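Local structure of separin (Saccharomyces cerevisiae, 5U1T) at residues Ser57-Leu62 with Asn72-Gln77. The protein cleaves the Scc1 subunit of cohesin as a caspase-like cysteine protease, triggering chromosome segregation at the onset of anaphase, and is inhibited by securin for most of the cell cycle. Residues are numbered along the deposited sequence; the frame is centred on the assembly and turned at random.
Sequences SIYSLL and NSTVKQ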
loop_
_atom_site.group_PDB
_atom_site.type_symbol
_atom_site.label_atom_id
_atom_site.label_comp_id
_atom_site.label_asym_id
_atom_site.label_seq_id
_atom_site.Cartn_x
_atom_site.Cartn_y
_atom_site.Cartn_z
ATOM N N SER A 57 16.413 37.405 -34.166
ATOM C CA SER A 57 16.980 36.283 -33.467
ATOM C C SER A 57 16.772 36.456 -31.954
ATOM O O SER A 57 16.335 35.535 -31.269
ATOM C CB SER A 57 18.449 36.155 -33.839
ATOM O OG SER A 57 19.101 35.242 -33.002
ATOM N N ILE A 58 17.028 37.659 -31.451
ATOM C CA ILE A 58 16.890 37.969 -30.030
ATOM C C ILE A 58 15.421 38.050 -29.584
ATOM O O ILE A 58 15.064 37.508 -28.538
ATOM C CB ILE A 58 17.602 39.301 -29.667
ATOM C CG1 ILE A 58 19.094 39.238 -30.011
ATOM C CG2 ILE A 58 17.477 39.572 -28.194
ATOM C CD1 ILE A 58 19.764 40.628 -30.243
ATOM N N TYR A 59 14.579 38.730 -30.359
ATOM C CA TYR A 59 13.157 38.829 -30.028
ATOM C C TYR A 59 12.533 37.437 -29.917
ATOM O O TYR A 59 11.656 37.214 -29.105
ATOM C CB TYR A 59 12.387 39.641 -31.077
ATOM C CG TYR A 59 12.493 41.154 -30.997
ATOM C CD1 TYR A 59 12.103 41.855 -29.856
ATOM C CD2 TYR A 59 12.934 41.889 -32.088
ATOM C CE1 TYR A 59 12.192 43.234 -29.794
ATOM C CE2 TYR A 59 13.024 43.262 -32.038
ATOM C CZ TYR A 59 12.653 43.932 -30.893
ATOM O OH TYR A 59 12.741 45.312 -30.870
ATOM N N SER A 60 12.994 36.506 -30.749
ATOM C CA SER A 60 12.475 35.144 -30.761
ATOM C C SER A 60 12.876 34.330 -29.562
ATOM O O SER A 60 12.063 33.611 -28.988
ATOM C CB SER A 60 12.948 34.411 -31.992
ATOM O OG SER A 60 12.185 34.812 -33.092
ATOM N N LEU A 61 14.150 34.423 -29.217
ATOM C CA LEU A 61 14.676 33.698 -28.073
ATOM C C LEU A 61 14.019 34.166 -26.791
ATOM O O LEU A 61 13.561 33.355 -25.993
ATOM C CB LEU A 61 16.189 33.862 -27.954
ATOM C CG LEU A 61 16.662 33.047 -26.751
ATOM C CD1 LEU A 61 17.659 31.979 -27.160
ATOM C CD2 LEU A 61 17.246 33.945 -25.646
ATOM N N LEU A 62 13.983 35.477 -26.609
ATOM C CA LEU A 62 13.479 36.092 -25.400
ATOM C C LEU A 62 12.025 35.736 -25.170
ATOM O O LEU A 62 11.585 35.535 -24.040
ATOM C CB LEU A 62 13.659 37.608 -25.480
ATOM C CG LEU A 62 15.119 37.983 -25.269
ATOM C CD1 LEU A 62 15.308 39.473 -25.428
ATOM C CD2 LEU A 62 15.564 37.512 -23.903
ATOM N N ASN A 72 12.317 44.673 -23.351
ATOM C CA ASN A 72 12.325 46.124 -23.155
ATOM C C ASN A 72 13.653 46.744 -23.531
ATOM O O ASN A 72 13.722 47.804 -24.180
ATOM C CB ASN A 72 12.033 46.481 -21.696
ATOM C CG ASN A 72 10.729 45.915 -21.202
ATOM O OD1 ASN A 72 10.445 44.716 -21.349
ATOM N ND2 ASN A 72 9.918 46.775 -20.606
ATOM N N SER A 73 14.721 46.100 -23.083
ATOM C CA SER A 73 16.034 46.665 -23.263
ATOM C C SER A 73 16.421 46.552 -24.739
ATOM O O SER A 73 17.149 47.406 -25.257
ATOM C CB SER A 73 17.043 45.981 -22.347
ATOM O OG SER A 73 17.591 44.865 -22.999
ATOM N N THR A 74 15.887 45.533 -25.413
ATOM C CA THR A 74 16.087 45.325 -26.855
ATOM C C THR A 74 15.302 46.329 -27.714
ATOM O O THR A 74 15.804 46.849 -28.711
ATOM C CB THR A 74 15.678 43.885 -27.249
ATOM O OG1 THR A 74 16.583 42.961 -26.643
ATOM C CG2 THR A 74 15.701 43.674 -28.758
ATOM N N VAL A 75 14.056 46.577 -27.325
ATOM C CA VAL A 75 13.208 47.567 -27.964
ATOM C C VAL A 75 13.850 48.956 -27.892
ATOM O O VAL A 75 13.779 49.746 -28.839
ATOM C CB VAL A 75 11.812 47.563 -27.303
ATOM C CG1 VAL A 75 11.090 48.882 -27.472
ATOM C CG2 VAL A 75 10.988 46.410 -27.856
ATOM N N LYS A 76 14.504 49.230 -26.767
ATOM C CA LYS A 76 15.174 50.497 -26.541
ATOM C C LYS A 76 16.286 50.713 -27.560
ATOM O O LYS A 76 16.436 51.815 -28.135
ATOM C CB LYS A 76 15.732 50.548 -25.117
ATOM C CG LYS A 76 15.890 51.948 -24.573
ATOM C CD LYS A 76 16.977 52.008 -23.530
ATOM C CE LYS A 76 17.472 53.438 -23.385
ATOM N NZ LYS A 76 17.954 53.649 -22.005
ATOM N N GLN A 77 17.058 49.658 -27.795
ATOM C CA GLN A 77 18.062 49.682 -28.854
ATOM C C GLN A 77 17.422 49.880 -30.217
ATOM O O GLN A 77 17.913 50.647 -31.062
ATOM C CB GLN A 77 18.874 48.392 -28.843
ATOM C CG GLN A 77 19.894 48.357 -27.733
ATOM C CD GLN A 77 20.440 46.985 -27.501
ATOM O OE1 GLN A 77 21.360 46.813 -26.703
ATOM N NE2 GLN A 77 19.878 45.980 -28.180
#
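An antiparallel helical hairpin near the N-terminus of the helical domain brings Tyr59 of helix 48-64 against Thr74 and Val75 of helix 69-87. The two short segments run at 165° to each other, their axes approaching to 10.7 Å, and the Tyr59 ring and the Thr74 side chain together bridge this spacing. CB of Thr74 is directed at helix 48-64, and the Thr74 methyl lies over one face of the Tyr59 ring in a CH-pi contact: CG2 of Thr74 is 4.0 Å from the centroid of the Tyr59 ring, displaced toward the rim where CE1 and CZ lie. Val75 meets the same ring at its edge, its CG2 close to the ring plane and 3.9 Å from Tyr59 CE1. Tyr59 OH rests 3.7 Å from Val75 CG2 and is hydrogen-bonded to ND1 of His78, one turn further along helix 69-87, which ties down the far end of the ring.

The branches of Thr74 divide the work. CG2, anti to the backbone N, takes the ring, while OG1 (chi1 -67°) sits beside that N and hydrogen-bonds the carbonyl O of His70 within its own helix. Turned back this way, the hydroxyl is polar but satisfied, and it can border an apolar patch: Ile58 CG2 lies 3.8 Å from Thr74 OG1, and Leu62 CD1 approaches the same oxygen, Thr74 OG1, at 3.9 Å.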